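Local coordinates for condensin complex subunit 3 (Schizosaccharomyces pombe, PDB 5OQR), which serves as a regulatory HEAT-repeat subunit of condensin, the complex required to convert interphase chromatin into condensed, mitotic-like chromosomes, at residues A[44-55]-A[95-106]; A[78-86]-A[107-118]. One frame throughout, in Å; residues are numbered along the deposited sequence.

Contact 1 of 2, residues A[44-55]-A[95-106]; sequences ILTVKKGNSNAD and TVRYRCCQIIAR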
loop_
_atom_site.group_PDB
_atom_site.type_symbol
_atom_site.label_atom_id
_atom_site.label_comp_id
_atom_site.label_asym_id
_atom_site.label_seq_id
_atom_site.Cartn_x
_atom_site.Cartn_y
_atom_site.Cartn_z
ATOM N N ILE A 44 -12.003 -41.661 12.611
ATOM C CA ILE A 44 -11.433 -40.463 12.004
ATOM C C ILE A 44 -11.575 -39.257 12.922
ATOM O O ILE A 44 -10.819 -38.288 12.780
ATOM C CB ILE A 44 -12.083 -40.218 10.632
ATOM C CG1 ILE A 44 -11.382 -41.077 9.577
ATOM C CG2 ILE A 44 -12.023 -38.742 10.230
ATOM C CD1 ILE A 44 -12.143 -41.221 8.288
ATOM N N LEU A 45 -12.516 -39.289 13.868
ATOM C CA LEU A 45 -12.654 -38.194 14.818
ATOM C C LEU A 45 -11.559 -38.204 15.874
ATOM O O LEU A 45 -11.302 -37.165 16.491
ATOM C CB LEU A 45 -14.022 -38.258 15.501
ATOM C CG LEU A 45 -15.246 -38.404 14.594
ATOM C CD1 LEU A 45 -16.518 -38.165 15.395
ATOM C CD2 LEU A 45 -15.182 -37.462 13.402
ATOM N N THR A 46 -10.910 -39.348 16.099
ATOM C CA THR A 46 -9.876 -39.432 17.126
ATOM C C THR A 46 -8.528 -38.932 16.626
ATOM O O THR A 46 -7.747 -38.385 17.412
ATOM C CB THR A 46 -9.736 -40.871 17.633
ATOM O OG1 THR A 46 -8.651 -40.952 18.567
ATOM C CG2 THR A 46 -9.487 -41.846 16.490
ATOM N N VAL A 47 -8.235 -39.107 15.337
ATOM C CA VAL A 47 -6.959 -38.662 14.790
ATOM C C VAL A 47 -6.904 -37.142 14.787
ATOM O O VAL A 47 -7.839 -36.468 14.336
ATOM C CB VAL A 47 -6.745 -39.228 13.377
ATOM C CG1 VAL A 47 -6.440 -40.712 13.441
ATOM C CG2 VAL A 47 -7.955 -38.963 12.484
ATOM N N LYS A 48 -5.801 -36.595 15.292
ATOM C CA LYS A 48 -5.597 -35.155 15.294
ATOM C C LYS A 48 -5.214 -34.671 13.897
ATOM O O LYS A 48 -4.755 -35.438 13.046
ATOM C CB LYS A 48 -4.511 -34.769 16.303
ATOM C CG LYS A 48 -4.822 -35.140 17.751
ATOM C CD LYS A 48 -5.962 -34.305 18.305
ATOM C CE LYS A 48 -6.387 -34.746 19.695
ATOM N NZ LYS A 48 -7.193 -36.000 19.653
ATOM N N LYS A 49 -5.413 -33.375 13.664
ATOM C CA LYS A 49 -5.070 -32.794 12.376
ATOM C C LYS A 49 -3.581 -32.978 12.090
ATOM O O LYS A 49 -2.762 -33.163 12.994
ATOM C CB LYS A 49 -5.435 -31.307 12.333
ATOM C CG LYS A 49 -4.906 -30.589 11.095
ATOM C CD LYS A 49 -5.578 -29.256 10.844
ATOM C CE LYS A 49 -4.951 -28.565 9.642
ATOM N NZ LYS A 49 -5.845 -27.543 9.037
ATOM N N GLY A 50 -3.239 -32.927 10.808
ATOM C CA GLY A 50 -1.883 -33.147 10.361
ATOM C C GLY A 50 -1.600 -34.551 9.887
ATOM O O GLY A 50 -0.443 -34.860 9.580
ATOM N N ASN A 51 -2.616 -35.406 9.811
ATOM C CA ASN A 51 -2.447 -36.801 9.433
ATOM C C ASN A 51 -2.805 -36.950 7.959
ATOM O O ASN A 51 -3.962 -36.757 7.573
ATOM C CB ASN A 51 -3.318 -37.703 10.303
ATOM C CG ASN A 51 -2.899 -39.152 10.236
ATOM O OD1 ASN A 51 -2.446 -39.630 9.198
ATOM N ND2 ASN A 51 -3.038 -39.860 11.350
ATOM N N SER A 52 -1.809 -37.289 7.139
ATOM C CA SER A 52 -2.062 -37.496 5.718
ATOM C C SER A 52 -3.110 -38.579 5.499
ATOM O O SER A 52 -3.924 -38.488 4.573
ATOM C CB SER A 52 -0.757 -37.851 5.004
ATOM O OG SER A 52 0.050 -38.696 5.805
ATOM N N ASN A 53 -3.117 -39.606 6.350
ATOM C CA ASN A 53 -4.064 -40.708 6.229
ATOM C C ASN A 53 -5.506 -40.225 6.276
ATOM O O ASN A 53 -6.228 -40.314 5.277
ATOM C CB ASN A 53 -3.840 -41.728 7.343
ATOM C CG ASN A 53 -2.555 -42.497 7.173
ATOM O OD1 ASN A 53 -1.798 -42.265 6.229
ATOM N ND2 ASN A 53 -2.296 -43.423 8.086
ATOM N N ALA A 54 -5.928 -39.726 7.438
ATOM C CA ALA A 54 -7.309 -39.320 7.676
ATOM C C ALA A 54 -7.913 -38.636 6.456
ATOM O O ALA A 54 -9.089 -38.840 6.139
ATOM C CB ALA A 54 -7.383 -38.392 8.888
ATOM N N ASP A 55 -7.113 -37.823 5.766
ATOM C CA ASP A 55 -7.585 -37.207 4.533
ATOM C C ASP A 55 -7.667 -38.230 3.407
ATOM O O ASP A 55 -8.632 -38.233 2.634
ATOM C CB ASP A 55 -6.672 -36.042 4.151
ATOM C CG ASP A 55 -6.637 -34.959 5.213
ATOM O OD1 ASP A 55 -7.551 -34.107 5.226
ATOM O OD2 ASP A 55 -5.698 -34.958 6.036
ATOM N N THR A 95 -10.614 -31.403 17.606
ATOM C CA THR A 95 -10.485 -32.206 16.399
ATOM C C THR A 95 -11.754 -32.992 16.099
ATOM O O THR A 95 -12.095 -33.181 14.926
ATOM C CB THR A 95 -9.288 -33.142 16.528
ATOM O OG1 THR A 95 -9.281 -33.726 17.836
ATOM C CG2 THR A 95 -8.003 -32.356 16.298
ATOM N N VAL A 96 -12.468 -33.453 17.128
ATOM C CA VAL A 96 -13.783 -34.042 16.898
ATOM C C VAL A 96 -14.698 -33.028 16.226
ATOM O O VAL A 96 -15.492 -33.372 15.343
ATOM C CB VAL A 96 -14.375 -34.559 18.223
ATOM C CG1 VAL A 96 -15.841 -34.956 18.054
ATOM C CG2 VAL A 96 -13.568 -35.744 18.724
ATOM N N ARG A 97 -14.601 -31.761 16.633
ATOM C CA ARG A 97 -15.343 -30.706 15.952
ATOM C C ARG A 97 -14.770 -30.438 14.566
ATOM O O ARG A 97 -15.520 -30.234 13.606
ATOM C CB ARG A 97 -15.322 -29.429 16.789
ATOM C CG ARG A 97 -16.556 -29.214 17.646
ATOM C CD ARG A 97 -16.423 -27.940 18.460
ATOM N NE ARG A 97 -15.211 -27.953 19.273
ATOM C CZ ARG A 97 -14.679 -26.878 19.845
ATOM N NH1 ARG A 97 -15.248 -25.691 19.692
ATOM N NH2 ARG A 97 -13.572 -26.993 20.565
ATOM N N TYR A 98 -13.441 -30.429 14.447
ATOM C CA TYR A 98 -12.811 -30.142 13.163
ATOM C C TYR A 98 -13.043 -31.272 12.169
ATOM O O TYR A 98 -13.324 -31.020 10.993
ATOM C CB TYR A 98 -11.317 -29.889 13.368
ATOM C CG TYR A 98 -10.452 -30.215 12.175
ATOM C CD1 TYR A 98 -10.382 -29.358 11.088
ATOM C CD2 TYR A 98 -9.689 -31.373 12.145
ATOM C CE1 TYR A 98 -9.586 -29.650 9.998
ATOM C CE2 TYR A 98 -8.890 -31.675 11.060
ATOM C CZ TYR A 98 -8.842 -30.809 9.989
ATOM O OH TYR A 98 -8.047 -31.104 8.907
ATOM N N ARG A 99 -12.937 -32.523 12.621
ATOM C CA ARG A 99 -13.218 -33.647 11.734
ATOM C C ARG A 99 -14.685 -33.669 11.328
ATOM O O ARG A 99 -15.006 -33.882 10.153
ATOM C CB ARG A 99 -12.827 -34.963 12.408
ATOM C CG ARG A 99 -11.335 -35.113 12.685
ATOM C CD ARG A 99 -10.521 -35.170 11.403
ATOM N NE ARG A 99 -9.099 -35.373 11.668
ATOM C CZ ARG A 99 -8.142 -35.266 10.751
ATOM N NH1 ARG A 99 -8.446 -34.952 9.498
ATOM N NH2 ARG A 99 -6.877 -35.469 11.089
ATOM N N CYS A 100 -15.592 -33.449 12.281
ATOM C CA CYS A 100 -17.014 -33.416 11.954
ATOM C C CYS A 100 -17.296 -32.393 10.860
ATOM O O CYS A 100 -17.940 -32.706 9.852
ATOM C CB CYS A 100 -17.833 -33.107 13.206
ATOM S SG CYS A 100 -18.126 -34.533 14.279
ATOM N N CYS A 101 -16.819 -31.161 11.043
ATOM C CA CYS A 101 -16.982 -30.150 10.004
ATOM C C CYS A 101 -16.262 -30.560 8.728
ATOM O O CYS A 101 -16.777 -30.357 7.621
ATOM C CB CYS A 101 -16.466 -28.801 10.501
ATOM S SG CYS A 101 -17.448 -28.079 11.832
ATOM N N GLN A 102 -15.067 -31.137 8.861
ATOM C CA GLN A 102 -14.330 -31.605 7.692
ATOM C C GLN A 102 -15.143 -32.627 6.910
ATOM O O GLN A 102 -15.285 -32.524 5.686
ATOM C CB GLN A 102 -12.992 -32.201 8.128
ATOM C CG GLN A 102 -12.108 -32.669 6.984
ATOM C CD GLN A 102 -10.852 -33.360 7.470
ATOM O OE1 GLN A 102 -10.858 -34.024 8.505
ATOM N NE2 GLN A 102 -9.764 -33.206 6.726
ATOM N N ILE A 103 -15.691 -33.624 7.605
ATOM C CA ILE A 103 -16.444 -34.677 6.931
ATOM C C ILE A 103 -17.717 -34.108 6.317
ATOM O O ILE A 103 -18.000 -34.315 5.132
ATOM C CB ILE A 103 -16.755 -35.825 7.909
ATOM C CG1 ILE A 103 -15.456 -36.432 8.448
ATOM C CG2 ILE A 103 -17.574 -36.908 7.215
ATOM C CD1 ILE A 103 -15.652 -37.333 9.647
ATOM N N ILE A 104 -18.503 -33.381 7.113
ATOM C CA ILE A 104 -19.774 -32.855 6.620
ATOM C C ILE A 104 -19.553 -32.008 5.377
ATOM O O ILE A 104 -20.315 -32.095 4.407
ATOM C CB ILE A 104 -20.490 -32.064 7.729
ATOM C CG1 ILE A 104 -20.942 -33.018 8.837
ATOM C CG2 ILE A 104 -21.691 -31.298 7.165
ATOM C CD1 ILE A 104 -21.477 -32.324 10.058
ATOM N N ALA A 105 -18.510 -31.175 5.382
ATOM C CA ALA A 105 -18.249 -30.309 4.237
ATOM C C ALA A 105 -18.081 -31.122 2.961
ATOM O O ALA A 105 -18.644 -30.781 1.914
ATOM C CB ALA A 105 -17.004 -29.460 4.495
ATOM N N ARG A 106 -17.310 -32.205 3.029
ATOM C CA ARG A 106 -17.011 -32.977 1.829
ATOM C C ARG A 106 -18.174 -33.877 1.429
ATOM O O ARG A 106 -18.458 -34.031 0.237
ATOM C CB ARG A 106 -15.752 -33.815 2.045
ATOM C CG ARG A 106 -14.516 -33.009 2.405
ATOM C CD ARG A 106 -13.258 -33.838 2.210
ATOM N NE ARG A 106 -12.059 -33.163 2.698
ATOM C CZ ARG A 106 -10.835 -33.676 2.635
ATOM N NH1 ARG A 106 -9.801 -32.992 3.104
ATOM N NH2 ARG A 106 -10.639 -34.875 2.103
#
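Arg99 reaches from helix 94-108 into the loop 47-50 and bonds to its backbone. Its NE donates to Val47 O at 3.1 Å, nearly straight at 164°, with NE above that carbonyl plane. NH2 gives a weak bond to Lys48 O. The chain bends at chi2 (-65°), which turns the guanidinium toward this loop. On the same helix, NH1 donates to a lone pair of Gln102 OE1 at 2.8 Å. All three acceptors lie at the guanidinium edge and fix its rotation. Ala54 CB lies over one face and Tyr98 CE2 over the opposite face, each toward the rim. A leucine in place of Arg99 would probably leave the carbonyls of Val47 and Lys48 without these donors and the loop less firmly held.

Asp55 adds charge pairing. Its OD1 forms a salt bridge of 3.3 Å with Arg106 NH1, and the hydrogen bond in it is weak.

Apolar contacts centre on Leu45. Its CD2 lies 3.6 Å from Arg99 CB and 3.8 Å from Ile103 CD1, while Leu45 CD1 meets Cys100 SG. Ile44 CG2 also touches Ile103 CD1. Separately, the aliphatic chain of Lys49 crosses Tyr98 at about a right angle.

Helix 94-108 of the second HEAT repeat thus packs against the approach to the first repeat and the first turn of helix 52-69. Tyr98 also touches helix 135-145, and Cys100 and Ile103 touch helix 78-86. The chain of another protein packs on Val47 and Val96.

Contact 2 of 2, residues A[78-86]-A[107-118]; sequences VQPILKHIL and VVNCVKEIDDDL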
loop_
_atom_site.group_PDB
_atom_site.type_symbol
_atom_site.label_atom_id
_atom_site.label_comp_id
_atom_site.label_asym_id
_atom_site.label_seq_id
_atom_site.Cartn_x
_atom_site.Cartn_y
_atom_site.Cartn_z
ATOM N N VAL A 78 -25.851 -40.803 2.407
ATOM C CA VAL A 78 -25.443 -39.459 2.798
ATOM C C VAL A 78 -26.296 -38.956 3.956
ATOM O O VAL A 78 -25.806 -38.237 4.836
ATOM C CB VAL A 78 -25.513 -38.506 1.591
ATOM C CG1 VAL A 78 -25.167 -37.078 2.014
ATOM C CG2 VAL A 78 -24.568 -38.976 0.499
ATOM N N GLN A 79 -27.584 -39.316 3.978
ATOM C CA GLN A 79 -28.449 -38.834 5.054
ATOM C C GLN A 79 -28.092 -39.487 6.381
ATOM O O GLN A 79 -27.914 -38.761 7.375
ATOM C CB GLN A 79 -29.921 -39.052 4.690
ATOM C CG GLN A 79 -30.295 -38.656 3.260
ATOM C CD GLN A 79 -31.090 -37.367 3.182
ATOM O OE1 GLN A 79 -31.379 -36.732 4.194
ATOM N NE2 GLN A 79 -31.449 -36.974 1.967
ATOM N N PRO A 80 -27.954 -40.812 6.480
ATOM C CA PRO A 80 -27.524 -41.389 7.766
ATOM C C PRO A 80 -26.172 -40.877 8.236
ATOM O O PRO A 80 -26.016 -40.531 9.415
ATOM C CB PRO A 80 -27.499 -42.897 7.475
ATOM C CG PRO A 80 -28.378 -43.080 6.291
ATOM C CD PRO A 80 -28.221 -41.853 5.472
ATOM N N ILE A 81 -25.180 -40.824 7.344
ATOM C CA ILE A 81 -23.841 -40.400 7.745
ATOM C C ILE A 81 -23.877 -38.981 8.299
ATOM O O ILE A 81 -23.207 -38.667 9.289
ATOM C CB ILE A 81 -22.862 -40.527 6.561
ATOM C CG1 ILE A 81 -21.429 -40.252 7.017
ATOM C CG2 ILE A 81 -23.245 -39.574 5.449
ATOM C CD1 ILE A 81 -20.387 -40.454 5.931
ATOM N N LEU A 82 -24.661 -38.100 7.674
ATOM C CA LEU A 82 -24.759 -36.731 8.169
ATOM C C LEU A 82 -25.500 -36.680 9.497
ATOM O O LEU A 82 -25.126 -35.917 10.396
ATOM C CB LEU A 82 -25.451 -35.842 7.133
ATOM C CG LEU A 82 -24.672 -35.517 5.855
ATOM C CD1 LEU A 82 -25.518 -34.650 4.937
ATOM C CD2 LEU A 82 -23.350 -34.827 6.161
ATOM N N LYS A 83 -26.555 -37.483 9.644
ATOM C CA LYS A 83 -27.280 -37.518 10.908
ATOM C C LYS A 83 -26.389 -38.015 12.039
ATOM O O LYS A 83 -26.485 -37.532 13.174
ATOM C CB LYS A 83 -28.517 -38.403 10.779
ATOM C CG LYS A 83 -29.634 -37.793 9.945
ATOM C CD LYS A 83 -30.961 -38.476 10.221
ATOM C CE LYS A 83 -31.533 -38.060 11.570
ATOM N NZ LYS A 83 -32.255 -39.174 12.239
ATOM N N HIS A 84 -25.517 -38.982 11.752
ATOM C CA HIS A 84 -24.646 -39.520 12.790
ATOM C C HIS A 84 -23.580 -38.514 13.199
ATOM O O HIS A 84 -23.264 -38.383 14.387
ATOM C CB HIS A 84 -23.990 -40.815 12.309
ATOM C CG HIS A 84 -22.881 -41.292 13.195
ATOM N ND1 HIS A 84 -23.087 -42.162 14.244
ATOM C CD2 HIS A 84 -21.557 -41.011 13.194
ATOM C CE1 HIS A 84 -21.935 -42.401 14.848
ATOM N NE2 HIS A 84 -20.991 -41.714 14.230
ATOM N N ILE A 85 -23.014 -37.794 12.231
ATOM C CA ILE A 85 -21.859 -36.948 12.503
ATOM C C ILE A 85 -22.243 -35.553 12.983
ATOM O O ILE A 85 -21.440 -34.905 13.670
ATOM C CB ILE A 85 -20.973 -36.845 11.250
ATOM C CG1 ILE A 85 -20.604 -38.244 10.749
ATOM C CG2 ILE A 85 -19.695 -36.068 11.553
ATOM C CD1 ILE A 85 -20.051 -38.248 9.364
ATOM N N LEU A 86 -23.442 -35.070 12.649
ATOM C CA LEU A 86 -23.853 -33.754 13.124
ATOM C C LEU A 86 -23.943 -33.703 14.641
ATOM O O LEU A 86 -23.838 -32.617 15.221
ATOM C CB LEU A 86 -25.197 -33.358 12.500
ATOM C CG LEU A 86 -26.436 -34.218 12.771
ATOM C CD1 LEU A 86 -27.082 -33.913 14.123
ATOM C CD2 LEU A 86 -27.447 -34.008 11.657
ATOM N N VAL A 107 -18.858 -34.476 2.405
ATOM C CA VAL A 107 -19.875 -35.472 2.084
ATOM C C VAL A 107 -21.116 -34.808 1.501
ATOM O O VAL A 107 -21.671 -35.277 0.501
ATOM C CB VAL A 107 -20.209 -36.315 3.329
ATOM C CG1 VAL A 107 -21.276 -37.349 3.003
ATOM C CG2 VAL A 107 -18.957 -37.007 3.849
ATOM N N VAL A 108 -21.580 -33.714 2.113
ATOM C CA VAL A 108 -22.759 -33.032 1.587
ATOM C C VAL A 108 -22.523 -32.600 0.149
ATOM O O VAL A 108 -23.453 -32.590 -0.666
ATOM C CB VAL A 108 -23.141 -31.831 2.475
ATOM C CG1 VAL A 108 -22.110 -30.709 2.357
ATOM C CG2 VAL A 108 -24.527 -31.325 2.107
ATOM N N ASN A 109 -21.283 -32.242 -0.188
ATOM C CA ASN A 109 -20.956 -31.835 -1.547
ATOM C C ASN A 109 -21.174 -32.949 -2.561
ATOM O O ASN A 109 -21.195 -32.671 -3.765
ATOM C CB ASN A 109 -19.503 -31.361 -1.607
ATOM C CG ASN A 109 -19.135 -30.777 -2.956
ATOM O OD1 ASN A 109 -19.901 -30.012 -3.543
ATOM N ND2 ASN A 109 -17.961 -31.140 -3.457
ATOM N N CYS A 110 -21.340 -34.196 -2.112
ATOM C CA CYS A 110 -21.521 -35.314 -3.028
ATOM C C CYS A 110 -22.894 -35.333 -3.685
ATOM O O CYS A 110 -23.089 -36.083 -4.645
ATOM C CB CYS A 110 -21.287 -36.632 -2.288
ATOM S SG CYS A 110 -19.577 -36.879 -1.766
ATOM N N VAL A 111 -23.847 -34.537 -3.197
ATOM C CA VAL A 111 -25.169 -34.455 -3.807
ATOM C C VAL A 111 -25.886 -33.254 -3.215
ATOM O O VAL A 111 -25.512 -32.763 -2.144
ATOM C CB VAL A 111 -25.956 -35.774 -3.577
ATOM C CG1 VAL A 111 -26.389 -35.908 -2.118
ATOM C CG2 VAL A 111 -27.151 -35.859 -4.518
ATOM N N LYS A 112 -26.924 -32.785 -3.903
ATOM C CA LYS A 112 -27.689 -31.622 -3.466
ATOM C C LYS A 112 -28.996 -31.984 -2.775
ATOM O O LYS A 112 -29.394 -31.300 -1.828
ATOM C CB LYS A 112 -27.992 -30.713 -4.661
ATOM C CG LYS A 112 -26.796 -29.920 -5.165
ATOM C CD LYS A 112 -27.211 -28.937 -6.247
ATOM C CE LYS A 112 -26.046 -28.075 -6.706
ATOM N NZ LYS A 112 -26.460 -27.105 -7.757
ATOM N N GLU A 113 -29.679 -33.035 -3.220
ATOM C CA GLU A 113 -31.001 -33.357 -2.690
ATOM C C GLU A 113 -30.884 -33.856 -1.255
ATOM O O GLU A 113 -30.420 -34.975 -1.011
ATOM C CB GLU A 113 -31.688 -34.394 -3.573
ATOM C CG GLU A 113 -32.368 -33.814 -4.801
ATOM C CD GLU A 113 -33.367 -32.728 -4.454
ATOM O OE1 GLU A 113 -33.983 -32.812 -3.371
ATOM O OE2 GLU A 113 -33.526 -31.784 -5.257
ATOM N N ILE A 114 -31.324 -33.029 -0.310
ATOM C CA ILE A 114 -31.302 -33.346 1.111
ATOM C C ILE A 114 -32.703 -33.139 1.669
ATOM O O ILE A 114 -33.480 -32.325 1.159
ATOM C CB ILE A 114 -30.261 -32.477 1.865
ATOM C CG1 ILE A 114 -28.943 -33.238 2.035
ATOM C CG2 ILE A 114 -30.773 -32.021 3.233
ATOM C CD1 ILE A 114 -28.146 -33.401 0.759
ATOM N N ASP A 115 -33.026 -33.883 2.723
ATOM C CA ASP A 115 -34.290 -33.677 3.415
ATOM C C ASP A 115 -34.265 -32.350 4.164
ATOM O O ASP A 115 -33.251 -31.968 4.752
ATOM C CB ASP A 115 -34.564 -34.823 4.385
ATOM C CG ASP A 115 -34.670 -36.160 3.688
ATOM O OD1 ASP A 115 -34.542 -37.199 4.366
ATOM O OD2 ASP A 115 -34.873 -36.167 2.455
ATOM N N ASP A 116 -35.401 -31.650 4.146
ATOM C CA ASP A 116 -35.454 -30.300 4.701
ATOM C C ASP A 116 -35.049 -30.287 6.171
ATOM O O ASP A 116 -34.255 -29.441 6.598
ATOM C CB ASP A 116 -36.857 -29.722 4.517
ATOM C CG ASP A 116 -36.944 -28.258 4.908
ATOM O OD1 ASP A 116 -37.232 -27.422 4.027
ATOM O OD2 ASP A 116 -36.733 -27.943 6.097
ATOM N N ASP A 117 -35.587 -31.213 6.966
ATOM C CA ASP A 117 -35.219 -31.262 8.377
ATOM C C ASP A 117 -33.723 -31.488 8.545
ATOM O O ASP A 117 -33.104 -30.939 9.464
ATOM C CB ASP A 117 -36.017 -32.349 9.091
ATOM C CG ASP A 117 -37.411 -31.889 9.470
ATOM O OD1 ASP A 117 -37.983 -32.448 10.429
ATOM O OD2 ASP A 117 -37.930 -30.963 8.811
ATOM N N LEU A 118 -33.122 -32.293 7.669
ATOM C CA LEU A 118 -31.667 -32.394 7.648
ATOM C C LEU A 118 -31.036 -31.074 7.224
ATOM O O LEU A 118 -29.937 -30.737 7.675
ATOM C CB LEU A 118 -31.235 -33.523 6.710
ATOM C CG LEU A 118 -29.734 -33.805 6.603
ATOM C CD1 LEU A 118 -29.169 -34.256 7.940
ATOM C CD2 LEU A 118 -29.463 -34.849 5.532
#
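Leu118 fits as a knob into a hole formed by Gln79, Leu82, Lys83 and Leu86 of helix 78-86. Its CG stands anti to the backbone N (chi1 -178°), which carries both methyls to that helix. Leu118 CD2 meets Leu82 CD1 at 4.0 Å, and the two side chains cross at about a right angle. The other methyl, CD1, lies 4.1 Å from Leu86 CD2 and equally far from Lys83 CG. Here the aliphatic part of the lysine does the touching.

A second apolar group gathers round Val107. Ile81 and Val107 meet tip to tip, with Ile81 CG2 3.8 Å from Val107 CG1. Val78 comes alongside, running the opposite way, and its CG1 is 4.0 Å from the same methyl of Val107. Leu82 spans the two groups: its CD2 faces Val107 and its CD1 faces Val108 as well as Leu118. Val78 CG2 makes a looser contact with Val111 CG1, at the last position of the type I turn 108-111.

The polar part lies at Gln79 and Asp115. Their side chains cross at about a right angle, and the amide and carboxylate planes are 31° apart.

Helix 33-42 packs on Ile81, and helix 52-69 on Val78. The contact rests chiefly on the fit of branched aliphatic side chains, with Gln79 and Asp115 the polar pair at one side. This fit joins helix 78-86 of the second HEAT repeat to the end of helix 94-108 and the start of helix 116-129.

How the contacts relate
The centres of contacts 1 and 2 lie about 17 Å apart, on the same side of the chain's centre. Both use helix 94-108: contact 1 takes residues 95-106, and the second segment of contact 2 starts at Val107. The segments alternate along the chain in the order 44-55, 78-86, 95-106, 107-118. The contacts also touch directly. Ile103 CG2 is 3.5 Å from Ile85 CD1, and Ile104 CG2 packs on Leu82 CD2. Contact 1 ties the entry to the first HEAT repeat to the second. Contact 2 lies within the second and reaches the start of the third. Together they join consecutive units of the N-terminal solenoid.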